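Long-range contacts in thioesterase (Xanthomonas campestris pv. campestris, PDB 2FUJ), which probably hydrolyses the thioester bond of fatty acyl-CoA molecules, as a tetrameric member of the hotdog-fold thioesterase superfamily: residues Lys8-Trp19 with Trp74-Val84; Glu85-His96 with Ser109-Trp117. All blocks are in the same frame, centred on the assembly; numbering follows the deposited sequence.

Interaction 1 (Lys8-Trp19 with Trp74-Val84); sequences KILARVPISVRW and WPNDILVELFV
Trp19 and Trp74 meet in a T-shaped stack just beyond the paired antiparallel strands. The CD1 edge of Trp19 projects onto the six-membered ring of Trp74, the planes 88° apart, while Trp19 CB rests over the five-membered ring in a CH-pi contact. Pro75 CB covers the opposite face of Trp74, so the indole is wedged between the two residues. Next along, the Asp77 carboxylate is bonded to the backbone where strand 9-15 has ended: Val17 N donates to Asp77 OD1 (3.0 Å), which also forms a salt bridge with Arg43 of the second subunit, and a water links Asp77 OD2 to Ser16 OG. The side chains of Val17 and Ile78 cross at about a right angle, and Ile15 CD1 lies tight against Val80 CG2 (3.2 Å) on the same face of the sheet. The face of Arg12 and Glu81 is mixed, with Pro14 CD near Leu79 CD1 as an apolar part. Arg12 bends at chi3 (69°), which lays its guanidinium over Leu79 CD2 and turns NE to Glu81 in a weak hydrogen bond within a salt bridge (Arg12 NE to Glu81 OE1, 3.4 Å); Glu104 and Arg97 are the stronger partners of Arg12 and Glu81. A classic bulge shifts the register where Leu10 N (2.7 Å) and Ala11 N (3.2 Å) both donate to Leu82 O. Leu10 therefore swings toward its partner strand, its branched end against Val84 CG2. Strand 9-15 is outermost in the chain's sheet, with strand 91-100 beyond 78-87; Ala11, Val17 and Val80 face helix 30-47, the sausage of the hotdog, and Glu39 of the second subunit binds Trp74 NE1.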
loop_
_atom_site.group_PDB
_atom_site.type_symbol
_atom_site.label_atom_id
_atom_site.label_comp_id
_atom_site.label_asym_id
_atom_site.label_seq_id
_atom_site.Cartn_x
_atom_site.Cartn_y
_atom_site.Cartn_z
ATOM N N LYS A 8 3.358 -28.710 15.427
ATOM C CA LYS A 8 2.254 -27.926 14.802
ATOM C C LYS A 8 2.683 -26.495 14.486
ATOM O O LYS A 8 2.663 -26.071 13.327
ATOM C CB LYS A 8 1.039 -27.890 15.731
ATOM C CG LYS A 8 -0.139 -28.706 15.250
ATOM C CD LYS A 8 -1.329 -28.579 16.197
ATOM C CE LYS A 8 -1.924 -27.167 16.192
ATOM N NZ LYS A 8 -2.473 -26.782 14.852
ATOM N N ILE A 9 3.075 -25.766 15.527
ATOM C CA ILE A 9 3.489 -24.371 15.402
ATOM C C ILE A 9 4.771 -24.182 14.596
ATOM O O ILE A 9 5.762 -24.878 14.811
ATOM C CB ILE A 9 3.693 -23.726 16.791
ATOM C CG1 ILE A 9 2.536 -24.099 17.727
ATOM C CG2 ILE A 9 3.762 -22.219 16.654
ATOM C CD1 ILE A 9 1.096 -23.700 17.292
ATOM N N LEU A 10 4.734 -23.236 13.664
ATOM C CA LEU A 10 5.876 -22.917 12.822
ATOM C C LEU A 10 6.525 -21.648 13.364
ATOM O O LEU A 10 7.752 -21.544 13.438
ATOM C CB LEU A 10 5.420 -22.680 11.375
ATOM C CG LEU A 10 4.979 -23.923 10.595
ATOM C CD1 LEU A 10 4.397 -23.531 9.233
ATOM C CD2 LEU A 10 6.177 -24.846 10.427
ATOM N N ALA A 11 5.687 -20.684 13.738
ATOM C CA ALA A 11 6.169 -19.417 14.259
ATOM C C ALA A 11 5.068 -18.559 14.875
ATOM O O ALA A 11 3.893 -18.711 14.556
ATOM C CB ALA A 11 6.858 -18.644 13.142
ATOM N N ARG A 12 5.473 -17.657 15.765
ATOM C CA ARG A 12 4.574 -16.720 16.428
ATOM C C ARG A 12 5.326 -15.394 16.281
ATOM O O ARG A 12 6.201 -15.058 17.084
ATOM C CB ARG A 12 4.380 -17.120 17.897
ATOM C CG ARG A 12 3.883 -18.560 18.044
ATOM C CD ARG A 12 3.559 -18.962 19.477
ATOM N NE ARG A 12 2.374 -18.282 19.988
ATOM C CZ ARG A 12 2.403 -17.295 20.877
ATOM N NH1 ARG A 12 3.561 -16.874 21.363
ATOM N NH2 ARG A 12 1.272 -16.722 21.277
ATOM N N VAL A 13 4.975 -14.657 15.230
ATOM C CA VAL A 13 5.638 -13.403 14.875
ATOM C C VAL A 13 4.929 -12.106 15.252
ATOM O O VAL A 13 3.819 -11.843 14.797
ATOM C CB VAL A 13 5.894 -13.364 13.342
ATOM C CG1 VAL A 13 6.697 -12.126 12.965
ATOM C CG2 VAL A 13 6.615 -14.630 12.900
ATOM N N PRO A 14 5.568 -11.274 16.088
ATOM C CA PRO A 14 4.923 -10.015 16.461
ATOM C C PRO A 14 5.080 -9.051 15.287
ATOM O O PRO A 14 6.160 -8.934 14.718
ATOM C CB PRO A 14 5.712 -9.571 17.693
ATOM C CG PRO A 14 7.074 -10.091 17.420
ATOM C CD PRO A 14 6.813 -11.476 16.852
ATOM N N ILE A 15 3.994 -8.382 14.922
ATOM C CA ILE A 15 4.008 -7.440 13.813
ATOM C C ILE A 15 3.389 -6.136 14.274
ATOM O O ILE A 15 2.319 -6.134 14.874
ATOM C CB ILE A 15 3.178 -7.972 12.614
ATOM C CG1 ILE A 15 3.777 -9.278 12.086
ATOM C CG2 ILE A 15 3.117 -6.928 11.508
ATOM C CD1 ILE A 15 3.002 -9.966 10.957
ATOM N N SER A 16 4.067 -5.028 13.998
ATOM C CA SER A 16 3.554 -3.722 14.365
ATOM C C SER A 16 2.557 -3.258 13.316
ATOM O O SER A 16 2.822 -3.362 12.124
ATOM C CB SER A 16 4.684 -2.695 14.421
ATOM O OG SER A 16 5.621 -3.017 15.418
ATOM N N VAL A 17 1.418 -2.745 13.761
ATOM C CA VAL A 17 0.419 -2.227 12.838
ATOM C C VAL A 17 0.786 -0.769 12.563
ATOM O O VAL A 17 1.328 -0.089 13.437
ATOM C CB VAL A 17 -1.007 -2.290 13.444
ATOM C CG1 VAL A 17 -1.988 -1.498 12.587
ATOM C CG2 VAL A 17 -1.459 -3.728 13.525
ATOM N N ARG A 18 0.501 -0.299 11.353
ATOM C CA ARG A 18 0.793 1.076 10.978
ATOM C C ARG A 18 -0.517 1.830 10.809
ATOM O O ARG A 18 -1.537 1.247 10.460
ATOM C CB ARG A 18 1.585 1.124 9.669
ATOM C CG ARG A 18 3.006 0.608 9.743
ATOM C CD ARG A 18 3.594 0.539 8.349
ATOM N NE ARG A 18 4.895 -0.126 8.306
ATOM C CZ ARG A 18 5.534 -0.427 7.181
ATOM N NH1 ARG A 18 4.993 -0.121 6.010
ATOM N NH2 ARG A 18 6.710 -1.032 7.223
ATOM N N TRP A 19 -0.481 3.132 11.064
ATOM C CA TRP A 19 -1.667 3.959 10.954
ATOM C C TRP A 19 -2.252 3.857 9.544
ATOM O O TRP A 19 -3.471 3.788 9.374
ATOM C CB TRP A 19 -1.317 5.413 11.293
ATOM C CG TRP A 19 -2.497 6.315 11.405
ATOM C CD1 TRP A 19 -3.337 6.449 12.471
ATOM C CD2 TRP A 19 -2.992 7.188 10.390
ATOM N NE1 TRP A 19 -4.331 7.355 12.180
ATOM C CE2 TRP A 19 -4.139 7.825 10.907
ATOM C CE3 TRP A 19 -2.577 7.494 9.090
ATOM C CZ2 TRP A 19 -4.877 8.751 10.164
ATOM C CZ3 TRP A 19 -3.311 8.411 8.357
ATOM C CH2 TRP A 19 -4.446 9.028 8.895
ATOM N N TRP A 74 -5.546 0.635 14.821
ATOM C CA TRP A 74 -4.261 1.147 15.258
ATOM C C TRP A 74 -4.585 1.814 16.598
ATOM O O TRP A 74 -5.689 2.329 16.779
ATOM C CB TRP A 74 -3.771 2.168 14.230
ATOM C CG TRP A 74 -2.460 2.809 14.528
ATOM C CD1 TRP A 74 -1.236 2.423 14.074
ATOM C CD2 TRP A 74 -2.253 3.998 15.295
ATOM N NE1 TRP A 74 -0.273 3.307 14.504
ATOM C CE2 TRP A 74 -0.871 4.282 15.258
ATOM C CE3 TRP A 74 -3.101 4.855 16.006
ATOM C CZ2 TRP A 74 -0.318 5.387 15.908
ATOM C CZ3 TRP A 74 -2.550 5.955 16.652
ATOM C CH2 TRP A 74 -1.173 6.209 16.598
ATOM N N PRO A 75 -3.631 1.839 17.546
ATOM C CA PRO A 75 -2.262 1.314 17.511
ATOM C C PRO A 75 -2.063 -0.086 18.106
ATOM O O PRO A 75 -1.003 -0.375 18.654
ATOM C CB PRO A 75 -1.496 2.357 18.304
ATOM C CG PRO A 75 -2.463 2.637 19.415
ATOM C CD PRO A 75 -3.818 2.701 18.729
ATOM N N ASN A 76 -3.055 -0.959 17.998
ATOM C CA ASN A 76 -2.895 -2.296 18.559
ATOM C C ASN A 76 -2.070 -3.221 17.666
ATOM O O ASN A 76 -2.523 -3.642 16.603
ATOM C CB ASN A 76 -4.270 -2.906 18.844
ATOM C CG ASN A 76 -5.082 -2.054 19.795
ATOM O OD1 ASN A 76 -4.598 -1.658 20.856
ATOM N ND2 ASN A 76 -6.318 -1.756 19.420
ATOM N N ASP A 77 -0.849 -3.519 18.105
ATOM C CA ASP A 77 0.049 -4.400 17.366
ATOM C C ASP A 77 -0.429 -5.840 17.530
ATOM O O ASP A 77 -1.100 -6.165 18.506
ATOM C CB ASP A 77 1.485 -4.237 17.866
ATOM C CG ASP A 77 1.992 -2.818 17.706
ATOM O OD1 ASP A 77 1.714 -2.209 16.647
ATOM O OD2 ASP A 77 2.669 -2.314 18.629
ATOM N N ILE A 78 -0.061 -6.693 16.582
ATOM C CA ILE A 78 -0.530 -8.074 16.567
ATOM C C ILE A 78 0.537 -9.143 16.711
ATOM O O ILE A 78 1.727 -8.869 16.681
ATOM C CB ILE A 78 -1.261 -8.344 15.249
ATOM C CG1 ILE A 78 -0.289 -8.084 14.088
ATOM C CG2 ILE A 78 -2.477 -7.447 15.142
ATOM C CD1 ILE A 78 -0.065 -6.636 13.640
ATOM N N LEU A 79 0.072 -10.376 16.861
ATOM C CA LEU A 79 0.941 -11.529 16.965
ATOM C C LEU A 79 0.437 -12.513 15.927
ATOM O O LEU A 79 -0.708 -12.970 16.002
ATOM C CB LEU A 79 0.845 -12.158 18.353
ATOM C CG LEU A 79 1.688 -13.418 18.493
ATOM C CD1 LEU A 79 3.162 -13.056 18.373
ATOM C CD2 LEU A 79 1.403 -14.064 19.823
ATOM N N VAL A 80 1.273 -12.834 14.948
ATOM C CA VAL A 80 0.848 -13.763 13.915
ATOM C C VAL A 80 1.397 -15.147 14.167
ATOM O O VAL A 80 2.596 -15.388 14.098
ATOM C CB VAL A 80 1.273 -13.289 12.520
ATOM C CG1 VAL A 80 0.693 -14.215 11.459
ATOM C CG2 VAL A 80 0.784 -11.886 12.298
ATOM N N GLU A 81 0.476 -16.047 14.464
ATOM C CA GLU A 81 0.779 -17.429 14.755
ATOM C C GLU A 81 0.583 -18.266 13.499
ATOM O O GLU A 81 -0.493 -18.268 12.911
ATOM C CB GLU A 81 -0.155 -17.894 15.867
ATOM C CG GLU A 81 0.001 -19.323 16.298
ATOM C CD GLU A 81 -0.884 -19.628 17.487
ATOM O OE1 GLU A 81 -0.549 -19.192 18.612
ATOM O OE2 GLU A 81 -1.927 -20.284 17.293
ATOM N N LEU A 82 1.637 -18.966 13.096
ATOM C CA LEU A 82 1.590 -19.816 11.915
ATOM C C LEU A 82 1.807 -21.275 12.312
ATOM O O LEU A 82 2.652 -21.580 13.145
ATOM C CB LEU A 82 2.681 -19.404 10.928
ATOM C CG LEU A 82 2.640 -17.970 10.410
ATOM C CD1 LEU A 82 3.791 -17.752 9.443
ATOM C CD2 LEU A 82 1.306 -17.709 9.721
ATOM N N PHE A 83 1.037 -22.177 11.716
ATOM C CA PHE A 83 1.194 -23.600 12.013
ATOM C C PHE A 83 0.890 -24.436 10.774
ATOM O O PHE A 83 0.316 -23.938 9.807
ATOM C CB PHE A 83 0.280 -24.024 13.168
ATOM C CG PHE A 83 -1.158 -23.647 12.977
ATOM C CD1 PHE A 83 -1.580 -22.336 13.153
ATOM C CD2 PHE A 83 -2.091 -24.601 12.597
ATOM C CE1 PHE A 83 -2.920 -21.980 12.949
ATOM C CE2 PHE A 83 -3.427 -24.253 12.394
ATOM C CZ PHE A 83 -3.837 -22.937 12.569
ATOM N N VAL A 84 1.287 -25.703 10.803
ATOM C CA VAL A 84 1.048 -26.590 9.670
ATOM C C VAL A 84 -0.341 -27.212 9.769
ATOM O O VAL A 84 -0.621 -28.000 10.674
ATOM C CB VAL A 84 2.101 -27.720 9.605
ATOM C CG1 VAL A 84 1.816 -28.639 8.414
ATOM C CG2 VAL A 84 3.489 -27.124 9.489
HETATM O O HOH W 1 4.713 -1.135 17.363
#

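Interaction 2 (Glu85-His96 with Ser109-Trp117); sequences ERLGSSSVTIGH and SDGNVVVVW
The His96 ring lies with one face over the backbone at Gly111, at a buried end of this hairpin contact. With CG set between its own backbone N and carbonyl carbon (chi1 71°), the imidazole swings across to the neighbouring strand, where Gly111 N sits 3.5 Å above that ring face; Gly111, which has no side chain, lets the ring come close. In the ring plane, His96 NE2 and Ser109 OG share a hydrogen bond of 3.3 Å, while His96 N donates to Gly111 O. The tightly packed part lies farther along, where reciprocal backbone bonds pair Val92 with Val115 (Val92 N to Val115 O, 2.8 Å) and Ile94 with Val113, and Ile94 CD1 packs on Val115 CG2 (3.7 Å) on the face that carries His96. On the other face Asn112 CB lies against Ile94 O, and its amide leans on Thr93 CG2 (3.5 Å from Asn112 ND2). The contact becomes looser and wetter where Glu85 crosses Asn112 at about a right angle, the carboxylate and amide planes 85° apart. Glu85 OE1 and Asn112 OD1, both acceptors, lie close without a bond; a water donates to Glu85 OE2 and Asn112 OD1. Glu85 belongs to a second classic bulge, in which Glu85 N and Arg86 N both reach Thr93 O. At the far end the pairing thins to one longer bond, Trp117 N to Ser90 O (3.3 Å). Strand 107-116 lies between 91-100 and the outermost strand 58-68, where Asn67 holds Asp110, while His96 and Val113 face helix 30-47 through Leu37 and Arg41.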
loop_
_atom_site.group_PDB
_atom_site.type_symbol
_atom_site.label_atom_id
_atom_site.label_comp_id
_atom_site.label_asym_id
_atom_site.label_seq_id
_atom_site.Cartn_x
_atom_site.Cartn_y
_atom_site.Cartn_z
ATOM N N GLU A 85 -1.213 -26.841 8.840
ATOM C CA GLU A 85 -2.560 -27.373 8.814
ATOM C C GLU A 85 -2.576 -28.636 7.968
ATOM O O GLU A 85 -3.212 -29.626 8.324
ATOM C CB GLU A 85 -3.532 -26.359 8.219
ATOM C CG GLU A 85 -4.981 -26.821 8.241
ATOM C CD GLU A 85 -5.906 -25.881 7.499
ATOM O OE1 GLU A 85 -5.942 -24.672 7.838
ATOM O OE2 GLU A 85 -6.597 -26.354 6.564
ATOM N N ARG A 86 -1.871 -28.596 6.842
ATOM C CA ARG A 86 -1.802 -29.742 5.950
ATOM C C ARG A 86 -0.421 -29.821 5.324
ATOM O O ARG A 86 0.170 -28.800 4.976
ATOM C CB ARG A 86 -2.848 -29.622 4.837
ATOM C CG ARG A 86 -4.294 -29.545 5.310
ATOM C CD ARG A 86 -5.246 -29.383 4.134
ATOM N NE ARG A 86 -6.643 -29.434 4.558
ATOM C CZ ARG A 86 -7.506 -28.430 4.440
ATOM N NH1 ARG A 86 -7.125 -27.276 3.903
ATOM N NH2 ARG A 86 -8.755 -28.577 4.860
ATOM N N LEU A 87 0.086 -31.038 5.184
ATOM C CA LEU A 87 1.391 -31.276 4.586
ATOM C C LEU A 87 1.135 -32.134 3.361
ATOM O O LEU A 87 0.653 -33.258 3.480
ATOM C CB LEU A 87 2.304 -32.010 5.578
ATOM C CG LEU A 87 3.800 -32.180 5.289
ATOM C CD1 LEU A 87 4.521 -32.546 6.575
ATOM C CD2 LEU A 87 4.021 -33.256 4.238
ATOM N N GLY A 88 1.420 -31.588 2.184
ATOM C CA GLY A 88 1.214 -32.333 0.957
ATOM C C GLY A 88 2.561 -32.769 0.425
ATOM O O GLY A 88 3.575 -32.539 1.071
ATOM N N SER A 89 2.584 -33.403 -0.740
ATOM C CA SER A 89 3.850 -33.843 -1.313
ATOM C C SER A 89 4.567 -32.640 -1.916
ATOM O O SER A 89 5.783 -32.499 -1.793
ATOM C CB SER A 89 3.614 -34.907 -2.395
ATOM O OG SER A 89 2.785 -34.406 -3.432
ATOM N N SER A 90 3.798 -31.761 -2.548
ATOM C CA SER A 90 4.348 -30.570 -3.175
ATOM C C SER A 90 3.846 -29.268 -2.549
ATOM O O SER A 90 4.352 -28.189 -2.863
ATOM C CB SER A 90 4.002 -30.575 -4.653
ATOM O OG SER A 90 2.606 -30.748 -4.799
ATOM N N SER A 91 2.852 -29.351 -1.672
ATOM C CA SER A 91 2.329 -28.136 -1.043
ATOM C C SER A 91 2.284 -28.207 0.473
ATOM O O SER A 91 2.395 -29.275 1.068
ATOM C CB SER A 91 0.913 -27.844 -1.540
ATOM O OG SER A 91 -0.019 -28.779 -1.006
ATOM N N VAL A 92 2.133 -27.043 1.092
ATOM C CA VAL A 92 2.012 -26.950 2.538
ATOM C C VAL A 92 0.936 -25.910 2.804
ATOM O O VAL A 92 0.980 -24.798 2.267
ATOM C CB VAL A 92 3.328 -26.514 3.230
ATOM C CG1 VAL A 92 3.083 -26.305 4.731
ATOM C CG2 VAL A 92 4.391 -27.573 3.032
ATOM N N THR A 93 -0.054 -26.288 3.599
ATOM C CA THR A 93 -1.127 -25.370 3.932
ATOM C C THR A 93 -0.846 -24.842 5.323
ATOM O O THR A 93 -0.972 -25.556 6.317
ATOM C CB THR A 93 -2.490 -26.057 3.893
ATOM O OG1 THR A 93 -2.671 -26.663 2.610
ATOM C CG2 THR A 93 -3.601 -25.041 4.122
ATOM N N ILE A 94 -0.439 -23.581 5.369
ATOM C CA ILE A 94 -0.105 -22.925 6.613
ATOM C C ILE A 94 -1.313 -22.229 7.223
ATOM O O ILE A 94 -1.822 -21.252 6.677
ATOM C CB ILE A 94 1.024 -21.900 6.382
ATOM C CG1 ILE A 94 2.265 -22.621 5.857
ATOM C CG2 ILE A 94 1.335 -21.152 7.677
ATOM C CD1 ILE A 94 2.234 -22.952 4.370
ATOM N N GLY A 95 -1.761 -22.748 8.364
ATOM C CA GLY A 95 -2.886 -22.157 9.060
ATOM C C GLY A 95 -2.374 -20.982 9.871
ATOM O O GLY A 95 -1.185 -20.923 10.192
ATOM N N HIS A 96 -3.255 -20.048 10.208
ATOM C CA HIS A 96 -2.829 -18.885 10.971
ATOM C C HIS A 96 -3.879 -18.383 11.941
ATOM O O HIS A 96 -5.057 -18.686 11.824
ATOM C CB HIS A 96 -2.480 -17.724 10.028
ATOM C CG HIS A 96 -3.673 -17.110 9.353
ATOM N ND1 HIS A 96 -4.112 -17.503 8.106
ATOM C CD2 HIS A 96 -4.528 -16.142 9.760
ATOM C CE1 HIS A 96 -5.184 -16.806 7.776
ATOM N NE2 HIS A 96 -5.458 -15.974 8.762
ATOM N N SER A 109 -8.285 -12.777 13.239
ATOM C CA SER A 109 -8.459 -13.576 12.036
ATOM C C SER A 109 -7.788 -14.935 12.068
ATOM O O SER A 109 -6.783 -15.142 12.754
ATOM C CB SER A 109 -7.931 -12.787 10.827
ATOM O OG SER A 109 -7.519 -13.630 9.758
ATOM N N ASP A 110 -8.378 -15.869 11.333
ATOM C CA ASP A 110 -7.815 -17.201 11.181
ATOM C C ASP A 110 -8.023 -17.596 9.729
ATOM O O ASP A 110 -8.539 -16.808 8.940
ATOM C CB ASP A 110 -8.444 -18.239 12.134
ATOM C CG ASP A 110 -9.962 -18.280 12.075
ATOM O OD1 ASP A 110 -10.562 -17.992 11.018
ATOM O OD2 ASP A 110 -10.564 -18.639 13.113
ATOM N N GLY A 111 -7.613 -18.806 9.380
ATOM C CA GLY A 111 -7.725 -19.269 8.012
ATOM C C GLY A 111 -6.387 -19.881 7.644
ATOM O O GLY A 111 -5.667 -20.360 8.518
ATOM N N ASN A 112 -6.038 -19.872 6.363
ATOM C CA ASN A 112 -4.765 -20.440 5.949
ATOM C C ASN A 112 -4.273 -19.889 4.620
ATOM O O ASN A 112 -4.975 -19.136 3.944
ATOM C CB ASN A 112 -4.876 -21.960 5.825
ATOM C CG ASN A 112 -5.908 -22.378 4.803
ATOM O OD1 ASN A 112 -7.004 -22.808 5.156
ATOM N ND2 ASN A 112 -5.571 -22.239 3.527
ATOM N N VAL A 113 -3.053 -20.278 4.276
ATOM C CA VAL A 113 -2.417 -19.909 3.022
ATOM C C VAL A 113 -1.803 -21.192 2.465
ATOM O O VAL A 113 -1.093 -21.913 3.173
ATOM C CB VAL A 113 -1.294 -18.875 3.228
ATOM C CG1 VAL A 113 -0.613 -18.587 1.898
ATOM C CG2 VAL A 113 -1.860 -17.600 3.822
ATOM N N VAL A 114 -2.085 -21.487 1.202
ATOM C CA VAL A 114 -1.549 -22.687 0.583
ATOM C C VAL A 114 -0.312 -22.329 -0.215
ATOM O O VAL A 114 -0.366 -21.493 -1.111
ATOM C CB VAL A 114 -2.580 -23.344 -0.355
ATOM C CG1 VAL A 114 -1.946 -24.513 -1.077
ATOM C CG2 VAL A 114 -3.785 -23.810 0.448
ATOM N N VAL A 115 0.803 -22.958 0.134
ATOM C CA VAL A 115 2.068 -22.717 -0.535
ATOM C C VAL A 115 2.499 -23.944 -1.324
ATOM O O VAL A 115 2.345 -25.071 -0.862
ATOM C CB VAL A 115 3.174 -22.387 0.485
ATOM C CG1 VAL A 115 4.515 -22.291 -0.216
ATOM C CG2 VAL A 115 2.838 -21.091 1.203
ATOM N N VAL A 116 3.039 -23.715 -2.515
ATOM C CA VAL A 116 3.499 -24.802 -3.368
ATOM C C VAL A 116 4.884 -24.457 -3.898
ATOM O O VAL A 116 5.211 -23.283 -4.071
ATOM C CB VAL A 116 2.536 -25.028 -4.573
ATOM C CG1 VAL A 116 1.130 -25.324 -4.080
ATOM C CG2 VAL A 116 2.528 -23.801 -5.471
ATOM N N TRP A 117 5.714 -25.470 -4.118
ATOM C CA TRP A 117 7.044 -25.233 -4.660
ATOM C C TRP A 117 6.977 -25.672 -6.108
ATOM O O TRP A 117 6.971 -26.870 -6.414
ATOM C CB TRP A 117 8.105 -26.017 -3.879
ATOM C CG TRP A 117 8.243 -25.543 -2.465
ATOM C CD1 TRP A 117 7.320 -25.665 -1.468
ATOM C CD2 TRP A 117 9.340 -24.811 -1.905
ATOM N NE1 TRP A 117 7.768 -25.050 -0.325
ATOM C CE2 TRP A 117 9.005 -24.518 -0.563
ATOM C CE3 TRP A 117 10.576 -24.373 -2.407
ATOM C CZ2 TRP A 117 9.860 -23.805 0.290
ATOM C CZ3 TRP A 117 11.434 -23.659 -1.552
ATOM C CH2 TRP A 117 11.065 -23.385 -0.220
HETATM O O HOH W 2 -6.678 -23.219 9.912
HETATM O O HOH W 3 -9.171 -24.767 6.621
HETATM O O HOH W 4 -6.600 -20.976 11.478
#

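Overall arrangement
From the N terminus, strand 9-15 enters first, and interaction 1 closes a long loop of 54 residues that carries helix 30-47 and strand 58-68 before the chain returns as 74-84. Interaction 2 follows in series: the chain passes directly from 84 into 85-96, and the hairpin is closed by 109-117 after only 12 more residues. The two contacts neither nest nor cross. Their centres lie about 17 Å apart, on opposite sides of the chain's centre, yet they join where strand 78-87 borders 91-100, Phe83 O probably accepting from Gly95 N at 2.8 Å. Together they knit four successive strands of the five-stranded sheet that wraps the central helix.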